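Local coordinates for protein tRNA (cytidine-2'-O-)-methyltransferase TrmJ (Sulfolobus acidocaldarius, PDB 4CNG) that catalyses the 2'-O-methylation of cytidine 32 in tRNA, using S-adenosyl-L-methionine as methyl donor and acting as a homodimer, at residues M21-V26 and V126-G131; V91-A96 and S145-F150; Y52-K57 and K79-F84. The protein carries 1 engineered substitution. All blocks are in the same frame, centred on the assembly; numbering follows the deposited sequence.

Contact 1: residues M21-V26 and V126-G131; sequences MTIRLV and VAFIFG. With SAH (S-adenosyl-L-homocysteine), chain C.
Leu25 and Phe130 meet at the tightest side-chain contact between these parallel strands: Leu25 CD1 lies 3.5 Å from Phe130 CE1, the two side chains meeting at about a right angle. Ile23 adds a second hydrophobic touch on the same face, where its CG2 sits 4.0 Å from Phe128 CD1. The CG1 branch of Ile23 turns beside its own backbone N (chi1 -53°), and CD1 at its end also reaches the Phe128 ring. Helices 117-121 and 162-175 pack over this face. Beneath the side chains runs a regular ladder of five backbone hydrogen bonds, from Thr22 O with Val126 N to Val26 O with Phe130 N, the central pairing of the parallel sheet in the SPOUT methyltransferase fold. At its far end the cofactor begins: Gly131 N donates to SAH O2' at 3.1 Å, with a weak second bond to O3'. A serine at Phe130 would probably open a gap beside Leu25 and deprive Leu162 and Val166 of helix 162-175 of an aromatic partner close to the ribose. Packing is slacker at the opposite end, where Thr22 is partly exposed and its side chain comes no nearer than 5.3 Å to segment 126-131.

Contact 2: residues V91-A96 and S145-F150; sequences VDLKIA and SDFLLF. With SAH (S-adenosyl-L-homocysteine), chain C.
The backbone carbonyl of Lys94 is gripped twice, Lys94 O accepting from Asp146 N at 2.8 Å and, less closely, from Phe147 N at 3.2 Å. Phe147 N lies in the carbonyl plane, whereas Asp146 N is tilted from it. Asp146 also answers the same residue on the same edge of the strand: its OD2 takes the N-H of Lys94 at 2.8 Å through the anti lone pair. The carboxylate can do this because its CG is turned beside the backbone N (chi1 -62°), which brings the amide and the acid of Asp146 to bear on Lys94 together. A water that donates to both Asp146 OD2 and Asp92 O extends the grip, while the ammonium of Lys94 stays 5.1 Å from OD2 to NZ, not in contact. Beside this polar clasp, Leu93 brings both methyls obliquely up to the Phe147 ring, with Leu93 CD1 3.7 Å from Phe147 CE2, and Ile112 and Leu120 also touch that side chain.

Further along, regular pairing takes over. Leu149 N donates to Ala96 O at 2.8 Å in an almost straight bond, 175° at the hydrogen, and Ala96 CB nestles against Leu148 CD1 and against Ser145 OG, whose hydroxyl is bonded to Glu141 O. The strands then run out at the cofactor: Phe150 CE1 approaches SAH N6 at 3.6 Å, next to Ile151, whose backbone N bonds the ligand. Parallel strands delivering their C-terminal ends to the adenosine are typical of the knotted cofactor site of SPOUT methyltransferases.

Contact 3: residues Y52-K57 and K79-F84; sequences YVVNPK and KITNNF
Tyr52 and Lys79 form the most intimate pair across these two short strands. The lysine runs over one face of the phenol ring: Lys79 CB stands 3.9 Å from the centroid of the Tyr52 ring, only 4° off its normal, a CH-pi contact, and the extended chain carries Lys79 CD to 3.3 Å from Tyr52 CZ. Because CG of Lys79 lies beside its own backbone N (chi1 -68°), the aliphatic chain follows the ring toward its hydroxyl. Farther along, Val54 points CG1 at the turn after the second strand, 3.7 Å from Phe84 N, while on the reverse face of the sheet Pro56 CD meets Ile80 CG2 at 3.8 Å.

Backbone bonds set this register, Val53 N to Lys79 O and Asn55 N to Thr81 O among them, the latter 2.8 Å long. A second shell steadies the groups. Arg24 makes a cation-pi contact on the ring face of Tyr52 opposite Lys79, Glu29 holds the amide of Asn55, and Asn83, as N-cap, bonds Asp86 N to start helix 84-87. Adjacent parallel strands joined through helices 60-64 and 71-77 make a beta-alpha-beta crossover, here placing strand 79-81 at the edge of the sheet.

How the contacts relate
All three contacts pair parallel strands of a single sheet, yet they differ with their distance from its middle. Contact 1 is core, almost wholly buried and mainly hydrophobic; contact 2 shares its sheet neighbourhood, since strand 93-97 bonds directly to strand 125-130, through Ala127 O to Ile95 N and Ile95 O to Ile129 N. Both also reach the same SAH, contact 1 at the ribose and contact 2 at the adenine. Contact 3 is more superficial, at one edge and away from the ligand, relying on lysine, tyrosine and asparagine side chains. It joins contact 1 through Leu25 and Tyr52, whereas contacts 2 and 3 do not touch.

Contact 1: residues M21-V26 and V126-G131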
loop_
_atom_site.group_PDB
_atom_site.type_symbol
_atom_site.label_atom_id
_atom_site.label_comp_id
_atom_site.label_asym_id
_atom_site.label_seq_id
_atom_site.Cartn_x
_atom_site.Cartn_y
_atom_site.Cartn_z
ATOM N N MET A 21 15.384 15.805 5.350
ATOM C CA MET A 21 14.268 15.889 4.363
ATOM C C MET A 21 12.955 16.316 5.034
ATOM O O MET A 21 12.664 15.930 6.159
ATOM C CB MET A 21 14.068 14.539 3.659
ATOM C CG MET A 21 13.449 13.457 4.541
ATOM S SD MET A 21 13.153 11.898 3.672
ATOM C CE MET A 21 14.483 10.871 4.299
ATOM N N THR A 22 12.136 17.058 4.295
ATOM C CA THR A 22 10.768 17.329 4.685
ATOM C C THR A 22 9.884 16.882 3.545
ATOM O O THR A 22 10.190 17.138 2.392
ATOM C CB THR A 22 10.545 18.831 4.912
ATOM O OG1 THR A 22 11.383 19.288 5.983
ATOM C CG2 THR A 22 9.089 19.118 5.244
ATOM N N ILE A 23 8.827 16.162 3.872
ATOM C CA ILE A 23 7.982 15.565 2.863
ATOM C C ILE A 23 6.588 16.138 2.896
ATOM O O ILE A 23 5.933 16.135 3.923
ATOM C CB ILE A 23 7.880 14.026 3.038
ATOM C CG1 ILE A 23 9.267 13.376 3.117
ATOM C CG2 ILE A 23 7.007 13.443 1.930
ATOM C CD1 ILE A 23 10.070 13.488 1.847
ATOM N N ARG A 24 6.151 16.617 1.740
ATOM C CA ARG A 24 4.771 17.021 1.524
ATOM C C ARG A 24 4.094 16.007 0.603
ATOM O O ARG A 24 4.539 15.769 -0.504
ATOM C CB ARG A 24 4.702 18.411 0.882
ATOM C CG ARG A 24 3.274 18.855 0.648
ATOM C CD ARG A 24 3.192 20.177 -0.102
ATOM N NE ARG A 24 3.774 21.241 0.683
ATOM C CZ ARG A 24 3.992 22.470 0.231
ATOM N NH1 ARG A 24 3.656 22.814 -1.008
ATOM N NH2 ARG A 24 4.639 23.304 1.008
ATOM N N LEU A 25 3.021 15.404 1.083
ATOM C CA LEU A 25 2.200 14.527 0.305
ATOM C C LEU A 25 1.083 15.349 -0.335
ATOM O O LEU A 25 0.390 16.057 0.380
ATOM C CB LEU A 25 1.607 13.433 1.199
ATOM C CG LEU A 25 0.737 12.413 0.532
ATOM C CD1 LEU A 25 1.499 11.623 -0.496
ATOM C CD2 LEU A 25 0.132 11.516 1.585
ATOM N N VAL A 26 0.949 15.243 -1.646
ATOM C CA VAL A 26 -0.083 15.944 -2.413
ATOM C C VAL A 26 -0.942 14.922 -3.133
ATOM O O VAL A 26 -0.449 14.159 -3.938
ATOM C CB VAL A 26 0.546 16.938 -3.447
ATOM C CG1 VAL A 26 -0.549 17.596 -4.267
ATOM C CG2 VAL A 26 1.451 17.934 -2.767
ATOM N N VAL A 126 10.397 18.078 -0.366
ATOM C CA VAL A 126 9.941 17.423 -1.563
ATOM C C VAL A 126 8.447 17.153 -1.495
ATOM O O VAL A 126 7.954 16.611 -0.489
ATOM C CB VAL A 126 10.692 16.098 -1.761
ATOM C CG1 VAL A 126 10.282 15.455 -3.061
ATOM C CG2 VAL A 126 12.191 16.341 -1.734
ATOM N N ALA A 127 7.746 17.469 -2.587
ATOM C CA ALA A 127 6.351 17.082 -2.753
ATOM C C ALA A 127 6.278 15.800 -3.555
ATOM O O ALA A 127 6.839 15.706 -4.636
ATOM C CB ALA A 127 5.585 18.185 -3.462
ATOM N N PHE A 128 5.550 14.827 -3.008
ATOM C CA PHE A 128 5.204 13.581 -3.695
ATOM C C PHE A 128 3.752 13.683 -4.103
ATOM O O PHE A 128 2.891 13.820 -3.237
ATOM C CB PHE A 128 5.442 12.349 -2.814
ATOM C CG PHE A 128 6.881 11.942 -2.701
ATOM C CD1 PHE A 128 7.762 12.592 -1.854
ATOM C CD2 PHE A 128 7.413 11.019 -3.578
ATOM C CE1 PHE A 128 9.109 12.226 -1.807
ATOM C CE2 PHE A 128 8.730 10.614 -3.502
ATOM C CZ PHE A 128 9.567 11.253 -2.640
ATOM N N ILE A 129 3.491 13.579 -5.405
ATOM C CA ILE A 129 2.217 13.957 -5.987
ATOM C C ILE A 129 1.586 12.704 -6.595
ATOM O O ILE A 129 2.208 12.017 -7.415
ATOM C CB ILE A 129 2.385 15.041 -7.087
ATOM C CG1 ILE A 129 3.115 16.237 -6.548
ATOM C CG2 ILE A 129 1.081 15.376 -7.727
ATOM C CD1 ILE A 129 3.925 16.992 -7.580
ATOM N N PHE A 130 0.328 12.418 -6.186
ATOM C CA PHE A 130 -0.437 11.266 -6.636
ATOM C C PHE A 130 -1.711 11.746 -7.279
ATOM O O PHE A 130 -2.303 12.745 -6.864
ATOM C CB PHE A 130 -0.753 10.349 -5.423
ATOM C CG PHE A 130 0.462 9.736 -4.781
ATOM C CD1 PHE A 130 1.228 10.432 -3.900
ATOM C CD2 PHE A 130 0.823 8.441 -5.086
ATOM C CE1 PHE A 130 2.375 9.879 -3.357
ATOM C CE2 PHE A 130 1.945 7.859 -4.503
ATOM C CZ PHE A 130 2.722 8.580 -3.647
ATOM N N GLY A 131 -2.118 11.021 -8.297
ATOM C CA GLY A 131 -3.269 11.377 -9.097
ATOM C C GLY A 131 -4.560 10.662 -8.772
ATOM O O GLY A 131 -4.733 9.990 -7.758
HETATM N N SAH C . -6.204 4.890 -15.134
HETATM C CA SAH C . -5.389 5.817 -14.304
HETATM C CB SAH C . -4.944 5.055 -13.067
HETATM C CG SAH C . -4.560 5.970 -11.891
HETATM S SD SAH C . -4.077 5.027 -10.450
HETATM C C SAH C . -4.245 6.313 -15.140
HETATM O O SAH C . -4.022 5.832 -16.252
HETATM O OXT SAH C . -3.604 7.294 -14.821
HETATM C "C5'" SAH C . -4.153 6.356 -9.248
HETATM C "C4'" SAH C . -2.815 6.936 -8.809
HETATM O "O4'" SAH C . -2.070 5.922 -8.115
HETATM C "C3'" SAH C . -1.902 7.373 -9.899
HETATM O "O3'" SAH C . -2.299 8.668 -10.377
HETATM C "C2'" SAH C . -0.552 7.357 -9.239
HETATM O "O2'" SAH C . -0.404 8.495 -8.399
HETATM C "C1'" SAH C . -0.667 6.104 -8.362
HETATM N N9 SAH C . -0.164 4.855 -9.009
HETATM C C8 SAH C . -0.860 3.701 -9.210
HETATM N N7 SAH C . -0.010 2.719 -9.620
HETATM C C5 SAH C . 1.230 3.268 -9.636
HETATM C C6 SAH C . 2.525 2.773 -9.880
HETATM N N6 SAH C . 2.749 1.495 -10.249
HETATM N N1 SAH C . 3.542 3.595 -9.771
HETATM C C2 SAH C . 3.331 4.864 -9.388
HETATM N N3 SAH C . 2.166 5.426 -9.099
HETATM C C4 SAH C . 1.133 4.619 -9.198
#

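Contact 2: residues V91-A96 and S145-F150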
loop_
_atom_site.group_PDB
_atom_site.type_symbol
_atom_site.label_atom_id
_atom_site.label_comp_id
_atom_site.label_asym_id
_atom_site.label_seq_id
_atom_site.Cartn_x
_atom_site.Cartn_y
_atom_site.Cartn_z
ATOM N N VAL A 91 8.432 24.274 -2.389
ATOM C CA VAL A 91 9.200 23.040 -2.217
ATOM C C VAL A 91 10.421 23.041 -3.147
ATOM O O VAL A 91 10.502 23.840 -4.090
ATOM C CB VAL A 91 8.355 21.738 -2.456
ATOM C CG1 VAL A 91 7.136 21.703 -1.554
ATOM C CG2 VAL A 91 7.931 21.573 -3.912
ATOM N N ASP A 92 11.411 22.223 -2.814
ATOM C CA ASP A 92 12.628 22.143 -3.603
ATOM C C ASP A 92 12.442 21.258 -4.847
ATOM O O ASP A 92 13.084 21.478 -5.868
ATOM C CB ASP A 92 13.764 21.585 -2.737
ATOM C CG ASP A 92 14.117 22.505 -1.569
ATOM O OD1 ASP A 92 14.241 23.730 -1.792
ATOM O OD2 ASP A 92 14.268 22.002 -0.433
ATOM N N LEU A 93 11.580 20.245 -4.753
ATOM C CA LEU A 93 11.475 19.227 -5.784
ATOM C C LEU A 93 10.057 18.698 -5.792
ATOM O O LEU A 93 9.464 18.524 -4.724
ATOM C CB LEU A 93 12.435 18.092 -5.461
ATOM C CG LEU A 93 12.879 17.159 -6.576
ATOM C CD1 LEU A 93 13.717 17.879 -7.632
ATOM C CD2 LEU A 93 13.647 16.009 -5.946
ATOM N N LYS A 94 9.550 18.442 -6.992
ATOM C CA LYS A 94 8.219 17.888 -7.213
ATOM C C LYS A 94 8.332 16.527 -7.893
ATOM O O LYS A 94 8.825 16.458 -9.007
ATOM C CB LYS A 94 7.394 18.854 -8.068
ATOM C CG LYS A 94 7.141 20.213 -7.422
ATOM C CD LYS A 94 7.058 21.355 -8.444
ATOM C CE LYS A 94 7.063 22.712 -7.775
ATOM N NZ LYS A 94 7.717 23.703 -8.654
ATOM N N ILE A 95 7.898 15.476 -7.206
ATOM C CA ILE A 95 7.967 14.134 -7.735
ATOM C C ILE A 95 6.541 13.655 -7.962
ATOM O O ILE A 95 5.798 13.356 -7.031
ATOM C CB ILE A 95 8.752 13.176 -6.820
ATOM C CG1 ILE A 95 10.181 13.728 -6.653
ATOM C CG2 ILE A 95 8.732 11.767 -7.405
ATOM C CD1 ILE A 95 11.098 12.837 -5.841
ATOM N N ALA A 96 6.129 13.616 -9.213
ATOM C CA ALA A 96 4.853 13.039 -9.627
ATOM C C ALA A 96 4.999 11.511 -9.693
ATOM O O ALA A 96 6.113 10.983 -9.651
ATOM C CB ALA A 96 4.431 13.610 -11.004
ATOM N N SER A 145 6.030 18.986 -12.908
ATOM C CA SER A 145 6.769 18.211 -11.922
ATOM C C SER A 145 8.204 18.012 -12.417
ATOM O O SER A 145 8.497 18.033 -13.608
ATOM C CB SER A 145 6.062 16.864 -11.680
ATOM O OG SER A 145 4.754 17.107 -11.189
ATOM N N ASP A 146 9.129 17.757 -11.497
ATOM C CA ASP A 146 10.530 17.521 -11.821
ATOM C C ASP A 146 10.833 16.079 -12.246
ATOM O O ASP A 146 11.664 15.861 -13.119
ATOM C CB ASP A 146 11.402 17.884 -10.633
ATOM C CG ASP A 146 11.278 19.345 -10.276
ATOM O OD1 ASP A 146 11.656 20.157 -11.135
ATOM O OD2 ASP A 146 10.861 19.691 -9.151
ATOM N N PHE A 147 10.185 15.126 -11.600
ATOM C CA PHE A 147 10.419 13.714 -11.848
ATOM C C PHE A 147 9.081 12.972 -11.889
ATOM O O PHE A 147 8.095 13.467 -11.355
ATOM C CB PHE A 147 11.296 13.102 -10.740
ATOM C CG PHE A 147 12.716 13.634 -10.700
ATOM C CD1 PHE A 147 13.616 13.285 -11.678
ATOM C CD2 PHE A 147 13.145 14.427 -9.671
ATOM C CE1 PHE A 147 14.921 13.721 -11.622
ATOM C CE2 PHE A 147 14.457 14.889 -9.620
ATOM C CZ PHE A 147 15.341 14.489 -10.570
ATOM N N LEU A 148 9.087 11.805 -12.519
ATOM C CA LEU A 148 7.915 10.954 -12.616
ATOM C C LEU A 148 8.326 9.552 -12.109
ATOM O O LEU A 148 9.085 8.836 -12.766
ATOM C CB LEU A 148 7.428 10.860 -14.049
ATOM C CG LEU A 148 6.130 10.102 -14.246
ATOM C CD1 LEU A 148 4.988 10.741 -13.493
ATOM C CD2 LEU A 148 5.815 9.926 -15.723
ATOM N N LEU A 149 7.821 9.202 -10.951
ATOM C CA LEU A 149 8.151 7.954 -10.258
ATOM C C LEU A 149 7.172 6.860 -10.624
ATOM O O LEU A 149 5.972 7.030 -10.515
ATOM C CB LEU A 149 8.097 8.202 -8.754
ATOM C CG LEU A 149 8.281 6.985 -7.831
ATOM C CD1 LEU A 149 9.639 6.389 -7.939
ATOM C CD2 LEU A 149 7.942 7.384 -6.416
ATOM N N PHE A 150 7.730 5.752 -11.075
ATOM C CA PHE A 150 7.027 4.465 -11.260
ATOM C C PHE A 150 7.384 3.519 -10.134
ATOM O O PHE A 150 8.571 3.322 -9.879
ATOM C CB PHE A 150 7.442 3.833 -12.605
ATOM C CG PHE A 150 6.833 2.468 -12.867
ATOM C CD1 PHE A 150 5.463 2.342 -12.983
ATOM C CD2 PHE A 150 7.606 1.300 -12.974
ATOM C CE1 PHE A 150 4.852 1.113 -13.145
ATOM C CE2 PHE A 150 6.990 0.051 -13.227
ATOM C CZ PHE A 150 5.615 -0.019 -13.312
HETATM N N SAH C . -6.204 4.890 -15.134
HETATM C CA SAH C . -5.389 5.817 -14.304
HETATM C CB SAH C . -4.944 5.055 -13.067
HETATM C CG SAH C . -4.560 5.970 -11.891
HETATM S SD SAH C . -4.077 5.027 -10.450
HETATM C C SAH C . -4.245 6.313 -15.140
HETATM O O SAH C . -4.022 5.832 -16.252
HETATM O OXT SAH C . -3.604 7.294 -14.821
HETATM C "C5'" SAH C . -4.153 6.356 -9.248
HETATM C "C4'" SAH C . -2.815 6.936 -8.809
HETATM O "O4'" SAH C . -2.070 5.922 -8.115
HETATM C "C3'" SAH C . -1.902 7.373 -9.899
HETATM O "O3'" SAH C . -2.299 8.668 -10.377
HETATM C "C2'" SAH C . -0.552 7.357 -9.239
HETATM O "O2'" SAH C . -0.404 8.495 -8.399
HETATM C "C1'" SAH C . -0.667 6.104 -8.362
HETATM N N9 SAH C . -0.164 4.855 -9.009
HETATM C C8 SAH C . -0.860 3.701 -9.210
HETATM N N7 SAH C . -0.010 2.719 -9.620
HETATM C C5 SAH C . 1.230 3.268 -9.636
HETATM C C6 SAH C . 2.525 2.773 -9.880
HETATM N N6 SAH C . 2.749 1.495 -10.249
HETATM N N1 SAH C . 3.542 3.595 -9.771
HETATM C C2 SAH C . 3.331 4.864 -9.388
HETATM N N3 SAH C . 2.166 5.426 -9.099
HETATM C C4 SAH C . 1.133 4.619 -9.198
HETATM O O HOH W 1 11.297 22.315 -8.468
#

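Contact 3: residues Y52-K57 and K79-F84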
loop_
_atom_site.group_PDB
_atom_site.type_symbol
_atom_site.label_atom_id
_atom_site.label_comp_id
_atom_site.label_asym_id
_atom_site.label_seq_id
_atom_site.Cartn_x
_atom_site.Cartn_y
_atom_site.Cartn_z
ATOM N N TYR A 52 -1.438 17.773 1.699
ATOM C CA TYR A 52 -2.298 18.629 0.882
ATOM C C TYR A 52 -3.184 17.788 -0.002
ATOM O O TYR A 52 -2.731 16.817 -0.609
ATOM C CB TYR A 52 -1.442 19.562 -0.023
ATOM C CG TYR A 52 -0.893 20.766 0.639
ATOM C CD1 TYR A 52 0.051 20.691 1.624
ATOM C CD2 TYR A 52 -1.254 22.018 0.198
ATOM C CE1 TYR A 52 0.583 21.807 2.219
ATOM C CE2 TYR A 52 -0.731 23.165 0.771
ATOM C CZ TYR A 52 0.237 23.050 1.753
ATOM O OH TYR A 52 0.770 24.176 2.342
ATOM N N VAL A 53 -4.426 18.224 -0.151
ATOM C CA VAL A 53 -5.367 17.586 -1.023
ATOM C C VAL A 53 -5.966 18.674 -1.916
ATOM O O VAL A 53 -6.451 19.685 -1.424
ATOM C CB VAL A 53 -6.431 16.842 -0.211
ATOM C CG1 VAL A 53 -7.442 16.212 -1.126
ATOM C CG2 VAL A 53 -5.781 15.724 0.588
ATOM N N VAL A 54 -5.865 18.470 -3.217
ATOM C CA VAL A 54 -6.337 19.419 -4.206
ATOM C C VAL A 54 -7.775 19.053 -4.580
ATOM O O VAL A 54 -8.047 17.961 -5.067
ATOM C CB VAL A 54 -5.448 19.369 -5.438
ATOM C CG1 VAL A 54 -5.953 20.367 -6.463
ATOM C CG2 VAL A 54 -3.993 19.648 -5.121
ATOM N N ASN A 55 -8.709 19.990 -4.373
ATOM C CA ASN A 55 -10.090 19.877 -4.839
ATOM C C ASN A 55 -10.663 18.452 -4.616
ATOM O O ASN A 55 -11.037 17.771 -5.552
ATOM C CB ASN A 55 -10.179 20.260 -6.319
ATOM C CG ASN A 55 -11.595 20.320 -6.821
ATOM O OD1 ASN A 55 -12.517 20.606 -6.044
ATOM N ND2 ASN A 55 -11.797 19.996 -8.092
ATOM N N PRO A 56 -10.739 17.995 -3.361
ATOM C CA PRO A 56 -11.210 16.642 -3.095
ATOM C C PRO A 56 -12.653 16.462 -3.560
ATOM O O PRO A 56 -13.494 17.315 -3.326
ATOM C CB PRO A 56 -11.076 16.520 -1.585
ATOM C CG PRO A 56 -11.145 17.913 -1.065
ATOM C CD PRO A 56 -10.432 18.715 -2.118
ATOM N N LYS A 57 -12.924 15.339 -4.177
ATOM C CA LYS A 57 -14.278 14.924 -4.560
ATOM C C LYS A 57 -14.914 14.001 -3.498
ATOM O O LYS A 57 -16.096 14.085 -3.254
ATOM C CB LYS A 57 -14.313 14.300 -5.937
ATOM C CG LYS A 57 -13.549 15.088 -7.009
ATOM C CD LYS A 57 -13.936 16.530 -7.064
ATOM C CE LYS A 57 -13.203 17.258 -8.174
ATOM N NZ LYS A 57 -12.962 16.235 -9.181
ATOM N N LYS A 79 -4.403 20.077 4.541
ATOM C CA LYS A 79 -4.682 21.360 3.898
ATOM C C LYS A 79 -5.373 21.101 2.576
ATOM O O LYS A 79 -4.927 20.296 1.784
ATOM C CB LYS A 79 -3.370 22.117 3.669
ATOM C CG LYS A 79 -2.690 22.591 4.945
ATOM C CD LYS A 79 -1.233 22.970 4.730
ATOM C CE LYS A 79 -0.537 23.298 6.049
ATOM N NZ LYS A 79 0.943 23.116 5.993
ATOM N N ILE A 80 -6.489 21.773 2.336
ATOM C CA ILE A 80 -7.192 21.714 1.084
ATOM C C ILE A 80 -6.809 22.936 0.247
ATOM O O ILE A 80 -6.743 24.050 0.763
ATOM C CB ILE A 80 -8.701 21.684 1.323
ATOM C CG1 ILE A 80 -9.034 20.394 2.072
ATOM C CG2 ILE A 80 -9.475 21.764 0.007
ATOM C CD1 ILE A 80 -10.489 20.305 2.500
ATOM N N THR A 81 -6.555 22.734 -1.042
ATOM C CA THR A 81 -6.415 23.833 -2.010
ATOM C C THR A 81 -7.309 23.571 -3.180
ATOM O O THR A 81 -7.603 22.437 -3.481
ATOM C CB THR A 81 -4.965 23.983 -2.549
ATOM O OG1 THR A 81 -4.573 22.828 -3.320
ATOM C CG2 THR A 81 -3.993 24.229 -1.438
ATOM N N ASN A 82 -7.664 24.621 -3.917
ATOM C CA ASN A 82 -8.432 24.457 -5.127
ATOM C C ASN A 82 -7.630 24.078 -6.338
ATOM O O ASN A 82 -8.167 23.439 -7.276
ATOM C CB ASN A 82 -9.289 25.650 -5.425
ATOM C CG ASN A 82 -10.371 25.332 -6.463
ATOM O OD1 ASN A 82 -10.546 26.086 -7.396
ATOM N ND2 ASN A 82 -11.031 24.175 -6.349
ATOM N N ASN A 83 -6.352 24.416 -6.333
ATOM C CA ASN A 83 -5.558 24.271 -7.552
ATOM C C ASN A 83 -4.266 23.559 -7.284
ATOM O O ASN A 83 -3.661 23.650 -6.204
ATOM C CB ASN A 83 -5.218 25.618 -8.183
ATOM C CG ASN A 83 -4.343 26.461 -7.285
ATOM O OD1 ASN A 83 -3.028 26.541 -7.504
ATOM N ND2 ASN A 83 -4.996 27.102 -6.281
ATOM N N PHE A 84 -3.871 22.814 -8.286
ATOM C CA PHE A 84 -2.620 22.098 -8.247
ATOM C C PHE A 84 -1.411 22.968 -7.893
ATOM O O PHE A 84 -0.555 22.638 -7.073
ATOM C CB PHE A 84 -2.439 21.431 -9.598
ATOM C CG PHE A 84 -1.218 20.608 -9.703
ATOM C CD1 PHE A 84 -1.187 19.338 -9.170
ATOM C CD2 PHE A 84 -0.182 21.005 -10.471
ATOM C CE1 PHE A 84 -0.132 18.508 -9.399
ATOM C CE2 PHE A 84 0.924 20.210 -10.626
ATOM C CZ PHE A 84 0.954 18.960 -10.084
#